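Local coordinates for uncharacterized protein (Bacteroides ovatus, PDB 4IRT) that is of unknown function but, as a BNR-repeat-like beta-propeller protein, is a putative neuraminidase that may release sialic acid from glycans, at residues A315-V320 against V326-R331; T371-W374 against L380-F383. One frame throughout, in Å; residues are numbered along the deposited sequence.

Contact 1: residues A315-V320 against V326-R331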
loop_
_atom_site.group_PDB
_atom_site.type_symbol
_atom_site.label_atom_id
_atom_site.label_comp_id
_atom_site.label_asym_id
_atom_site.label_seq_id
_atom_site.Cartn_x
_atom_site.Cartn_y
_atom_site.Cartn_z
ATOM N N ALA A 315 8.064 1.462 10.974
ATOM C CA ALA A 315 6.980 1.247 10.032
ATOM C C ALA A 315 7.500 0.853 8.673
ATOM O O ALA A 315 8.555 1.314 8.248
ATOM C CB ALA A 315 6.153 2.509 9.891
ATOM N N ARG A 316 6.725 0.061 7.958
ATOM C CA ARG A 316 6.977 -0.108 6.544
ATOM C C ARG A 316 6.678 1.240 5.824
ATOM O O ARG A 316 5.769 1.976 6.206
ATOM C CB ARG A 316 6.138 -1.229 5.997
ATOM C CG ARG A 316 6.607 -2.556 6.543
ATOM C CD ARG A 316 5.685 -3.689 6.207
ATOM N NE ARG A 316 4.418 -3.536 6.898
ATOM C CZ ARG A 316 3.487 -4.472 6.972
ATOM N NH1 ARG A 316 3.645 -5.631 6.360
ATOM N NH2 ARG A 316 2.362 -4.226 7.624
ATOM N N PRO A 317 7.488 1.588 4.827
ATOM C CA PRO A 317 7.466 2.940 4.303
ATOM C C PRO A 317 6.605 3.205 3.083
ATOM O O PRO A 317 6.186 2.278 2.372
ATOM C CB PRO A 317 8.934 3.166 3.959
ATOM C CG PRO A 317 9.387 1.836 3.479
ATOM C CD PRO A 317 8.710 0.862 4.419
ATOM N N ARG A 318 6.377 4.488 2.830
ATOM C CA ARG A 318 5.788 4.951 1.556
ATOM C C ARG A 318 6.718 5.991 0.948
ATOM O O ARG A 318 7.513 6.608 1.663
ATOM C CB ARG A 318 4.408 5.592 1.746
ATOM C CG ARG A 318 3.276 4.677 2.218
ATOM C CD ARG A 318 2.574 4.051 1.064
ATOM N NE ARG A 318 1.399 3.219 1.363
ATOM C CZ ARG A 318 0.210 3.384 0.804
ATOM N NH1 ARG A 318 -0.045 4.412 -0.016
ATOM N NH2 ARG A 318 -0.759 2.542 1.093
ATOM N N ILE A 319 6.607 6.177 -0.367
ATOM C CA ILE A 319 7.412 7.148 -1.098
ATOM C C ILE A 319 6.583 7.840 -2.173
ATOM O O ILE A 319 5.640 7.260 -2.749
ATOM C CB ILE A 319 8.625 6.502 -1.805
ATOM C CG1 ILE A 319 8.208 5.246 -2.600
ATOM C CG2 ILE A 319 9.736 6.180 -0.827
ATOM C CD1 ILE A 319 9.313 4.721 -3.505
ATOM N N VAL A 320 6.954 9.076 -2.468
ATOM C CA VAL A 320 6.565 9.689 -3.743
ATOM C C VAL A 320 7.825 10.254 -4.387
ATOM O O VAL A 320 8.785 10.608 -3.692
ATOM C CB VAL A 320 5.462 10.753 -3.604
ATOM C CG1 VAL A 320 4.163 10.101 -3.107
ATOM C CG2 VAL A 320 5.895 11.921 -2.725
ATOM N N VAL A 326 13.033 12.407 -4.093
ATOM C CA VAL A 326 12.286 11.426 -3.325
ATOM C C VAL A 326 11.893 11.966 -1.959
ATOM O O VAL A 326 12.718 12.513 -1.234
ATOM C CB VAL A 326 13.118 10.131 -3.130
ATOM C CG1 VAL A 326 12.372 9.149 -2.245
ATOM C CG2 VAL A 326 13.441 9.495 -4.467
ATOM N N PHE A 327 10.621 11.756 -1.618
ATOM C CA PHE A 327 10.100 11.976 -0.286
ATOM C C PHE A 327 9.700 10.614 0.282
ATOM O O PHE A 327 8.809 9.948 -0.257
ATOM C CB PHE A 327 8.888 12.897 -0.373
ATOM C CG PHE A 327 9.196 14.190 -1.042
ATOM C CD1 PHE A 327 9.160 14.298 -2.424
ATOM C CD2 PHE A 327 9.571 15.300 -0.297
ATOM C CE1 PHE A 327 9.457 15.494 -3.063
ATOM C CE2 PHE A 327 9.886 16.496 -0.939
ATOM C CZ PHE A 327 9.841 16.582 -2.321
ATOM N N TYR A 328 10.328 10.260 1.398
ATOM C CA TYR A 328 10.284 8.912 1.972
ATOM C C TYR A 328 9.703 8.998 3.380
ATOM O O TYR A 328 10.301 9.580 4.292
ATOM C CB TYR A 328 11.707 8.383 1.990
ATOM C CG TYR A 328 11.909 6.900 2.240
ATOM C CD1 TYR A 328 11.756 6.363 3.513
ATOM C CD2 TYR A 328 12.335 6.048 1.207
ATOM C CE1 TYR A 328 11.967 5.037 3.752
ATOM C CE2 TYR A 328 12.547 4.707 1.442
ATOM C CZ TYR A 328 12.349 4.211 2.712
ATOM O OH TYR A 328 12.608 2.879 2.944
ATOM N N ILE A 329 8.507 8.429 3.549
ATOM C CA ILE A 329 7.727 8.566 4.765
ATOM C C ILE A 329 7.842 7.299 5.630
ATOM O O ILE A 329 7.721 6.165 5.120
ATOM C CB ILE A 329 6.254 8.857 4.453
ATOM C CG1 ILE A 329 6.111 10.026 3.473
ATOM C CG2 ILE A 329 5.500 9.159 5.736
ATOM C CD1 ILE A 329 6.659 11.345 3.995
ATOM N N PHE A 330 8.169 7.495 6.905
ATOM C CA PHE A 330 8.390 6.413 7.824
ATOM C C PHE A 330 8.018 6.776 9.271
ATOM O O PHE A 330 7.481 7.839 9.531
ATOM C CB PHE A 330 9.830 5.931 7.720
ATOM C CG PHE A 330 10.856 6.877 8.264
ATOM C CD1 PHE A 330 11.307 7.958 7.511
ATOM C CD2 PHE A 330 11.454 6.639 9.506
ATOM C CE1 PHE A 330 12.322 8.774 7.982
ATOM C CE2 PHE A 330 12.440 7.478 9.986
ATOM C CZ PHE A 330 12.862 8.563 9.232
ATOM N N ARG A 331 8.252 5.835 10.171
ATOM C CA ARG A 331 8.017 6.052 11.605
ATOM C C ARG A 331 9.001 5.164 12.328
ATOM O O ARG A 331 9.107 3.972 12.022
ATOM C CB ARG A 331 6.561 5.724 11.925
ATOM C CG ARG A 331 6.165 5.663 13.406
ATOM C CD ARG A 331 6.442 4.315 14.042
ATOM N NE ARG A 331 5.594 3.289 13.467
ATOM C CZ ARG A 331 5.751 1.979 13.618
ATOM N NH1 ARG A 331 6.767 1.457 14.311
ATOM N NH2 ARG A 331 4.854 1.180 13.079
#

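Contact 2: residues T371-W374 against L380-F383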
loop_
_atom_site.group_PDB
_atom_site.type_symbol
_atom_site.label_atom_id
_atom_site.label_comp_id
_atom_site.label_asym_id
_atom_site.label_seq_id
_atom_site.Cartn_x
_atom_site.Cartn_y
_atom_site.Cartn_z
ATOM N N THR A 371 -2.560 8.668 -3.215
ATOM C CA THR A 371 -1.772 8.375 -4.407
ATOM C C THR A 371 -2.175 9.267 -5.587
ATOM O O THR A 371 -1.338 9.764 -6.323
ATOM C CB THR A 371 -1.920 6.912 -4.847
ATOM O OG1 THR A 371 -3.308 6.588 -4.983
ATOM C CG2 THR A 371 -1.283 5.966 -3.845
ATOM N N GLU A 372 -3.473 9.461 -5.764
ATOM C CA GLU A 372 -3.986 10.220 -6.903
ATOM C C GLU A 372 -3.709 11.725 -6.821
ATOM O O GLU A 372 -3.397 12.367 -7.811
ATOM C CB GLU A 372 -5.468 9.889 -7.102
ATOM C CG GLU A 372 -5.686 8.388 -7.328
ATOM C CD GLU A 372 -4.727 7.779 -8.365
ATOM O OE1 GLU A 372 -4.832 8.132 -9.552
ATOM O OE2 GLU A 372 -3.855 6.970 -7.988
ATOM N N LEU A 373 -3.766 12.293 -5.627
ATOM C CA LEU A 373 -3.433 13.688 -5.441
ATOM C C LEU A 373 -1.970 13.956 -5.745
ATOM O O LEU A 373 -1.646 14.979 -6.317
ATOM C CB LEU A 373 -3.735 14.123 -4.014
ATOM C CG LEU A 373 -3.619 15.606 -3.719
ATOM C CD1 LEU A 373 -4.611 16.430 -4.541
ATOM C CD2 LEU A 373 -3.900 15.784 -2.242
ATOM N N TRP A 374 -1.083 13.037 -5.397
ATOM C CA TRP A 374 0.308 13.204 -5.769
ATOM C C TRP A 374 0.443 13.176 -7.312
ATOM O O TRP A 374 1.105 14.052 -7.902
ATOM C CB TRP A 374 1.204 12.161 -5.083
ATOM C CG TRP A 374 2.601 12.288 -5.590
ATOM C CD1 TRP A 374 3.205 11.506 -6.534
ATOM C CD2 TRP A 374 3.520 13.331 -5.287
ATOM N NE1 TRP A 374 4.459 11.974 -6.796
ATOM C CE2 TRP A 374 4.692 13.086 -6.036
ATOM C CE3 TRP A 374 3.498 14.417 -4.403
ATOM C CZ2 TRP A 374 5.811 13.897 -5.951
ATOM C CZ3 TRP A 374 4.619 15.229 -4.339
ATOM C CH2 TRP A 374 5.761 14.944 -5.094
ATOM N N LEU A 380 1.283 15.960 -1.303
ATOM C CA LEU A 380 1.397 14.744 -0.487
ATOM C C LEU A 380 0.542 14.885 0.753
ATOM O O LEU A 380 0.868 15.684 1.670
ATOM C CB LEU A 380 2.852 14.484 -0.067
ATOM C CG LEU A 380 3.171 13.243 0.764
ATOM C CD1 LEU A 380 2.719 12.001 -0.002
ATOM C CD2 LEU A 380 4.660 13.186 1.082
ATOM N N HIS A 381 -0.534 14.128 0.772
ATOM C CA HIS A 381 -1.451 14.076 1.904
ATOM C C HIS A 381 -1.371 12.683 2.469
ATOM O O HIS A 381 -1.458 11.692 1.722
ATOM C CB HIS A 381 -2.873 14.393 1.467
ATOM C CG HIS A 381 -3.106 15.843 1.151
ATOM N ND1 HIS A 381 -4.372 16.363 1.009
ATOM C CD2 HIS A 381 -2.249 16.880 0.937
ATOM C CE1 HIS A 381 -4.295 17.654 0.720
ATOM N NE2 HIS A 381 -3.016 17.994 0.664
ATOM N N LEU A 382 -1.164 12.629 3.777
ATOM C CA LEU A 382 -1.046 11.387 4.522
ATOM C C LEU A 382 -2.229 11.177 5.460
ATOM O O LEU A 382 -2.699 12.115 6.139
ATOM C CB LEU A 382 0.248 11.407 5.345
ATOM C CG LEU A 382 1.576 11.563 4.616
ATOM C CD1 LEU A 382 2.732 11.806 5.574
ATOM C CD2 LEU A 382 1.835 10.301 3.814
ATOM N N PHE A 383 -2.652 9.915 5.548
ATOM C CA PHE A 383 -3.574 9.423 6.569
ATOM C C PHE A 383 -2.781 9.237 7.862
ATOM O O PHE A 383 -1.903 8.373 7.948
ATOM C CB PHE A 383 -4.195 8.082 6.124
ATOM C CG PHE A 383 -5.307 7.554 7.040
ATOM C CD1 PHE A 383 -5.020 7.065 8.321
ATOM C CD2 PHE A 383 -6.633 7.541 6.625
ATOM C CE1 PHE A 383 -6.038 6.583 9.171
ATOM C CE2 PHE A 383 -7.637 7.050 7.453
ATOM C CZ PHE A 383 -7.357 6.578 8.742
#

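Contact 1: residues A315-V320 against V326-R331
A chi1 of -166° carries the Tyr-328 ring along the side of its own carbonyl carbon, while Ile-319, with CG1 between N and C (chi1 48°), lays CG2 against that ring. The two meet closely, Ile-319 CG2 lying 3.3 Å from Tyr-328 CD2. Farther along the ring, Pro-317 runs beside it and points the same way, its CB 3.6 Å from Tyr-328 CE1 and its CG 3.4 Å from Tyr-328 OH. Replacing Tyr-328 by an alanine would probably open a gap beside Pro-317 and Ile-319 and leave Arg-281 O without the hydroxyl that bonds it. Strands 318-322 and 325-330 form a beta hairpin, the first half of a four-stranded antiparallel propeller blade; the axes of 318-320 and 326-330 run at 162°, close to antiparallel. Ile-319 and Tyr-328 are the non-hydrogen-bonded pair, flanked by two doubly bonded ones: Ile-329 N to Arg-318 O (2.8 Å) with its return bond, and Phe-327 N to Val-320 O (3.0 Å) with its own. Beyond the ladder, Ala-315 N donates to Arg-331 O at 2.9 Å and also sits 3.5 Å above the Arg-331 guanidinium plane, over its centre; Trp-365 O and Ile-312 O bond that guanidinium.

Contact 2: residues T371-W374 against L380-F383
Leu-373 sets one methyl squarely on the imidazole of His-381. CD2 lies 3.4 Å from the ring centroid and only 12° off the ring normal, which defines a CH-pi contact over the face. The spread of its distances confirms the centring: the nearest ring atom, His-381 ND1, is 3.3 Å from Leu-373 CD2, and the farthest, His-381 NE2, is 3.8 Å. Two torsions make this possible. Leu-373 has CG extended away from its backbone N (chi1 -172°), reaching from the helix toward the strand, while His-381 has CG anti to its carbonyl carbon (chi1 -73°), and the two side chains meet at a slant. The imidazole is further fixed by a hydrogen bond between His-381 ND1 and Gln-35 NE2.

One residue on, Trp-374 brings an edge of its indole, not a face, to the start of 380-383: Leu-380 N lies near the ring plane, 4.1 Å from Trp-374 CE3. Leu-380 CB is a looser neighbour, 4.4 Å from the same CE3. Trp-374 NE1 bonds to Val-321 O, which ties the indole to strand 318-322. No hydrogen bond crosses between 371-374 and 380-383, but Asp-370 links them, pairing its backbone with His-381 and accepting the Leu-373 N-H through OD1. Here a short helix leads through a turn into strand 381-385, an outermost strand of a three-stranded antiparallel sheet that also takes in the N-terminal strand 5-12, the pairing of chain ends by which beta-propellers commonly close their ring.

How the contacts relate
Both contacts are buried, their centres about 11 and 12 Å from the centre of the chain and about 12 Å from each other, yet they hold different elements. Contact 1 joins two strands within one sheet, buries 517 Å² and is held by a backbone hydrogen-bond ladder with apolar side chains packed beside it; contact 2 sets a helix against a strand of the next sheet along the chain, buries 181 Å², and has no hydrogen bond across it, only side-chain packing and an indole edge near a backbone nitrogen. They meet through apolar groups: Val-320 CB lies 3.5 Å from Trp-374 CE2, and Ile-329 CG2 lies 3.8 Å from Leu-382 CD1. Leu-380 also reaches both Val-320 and Ile-329.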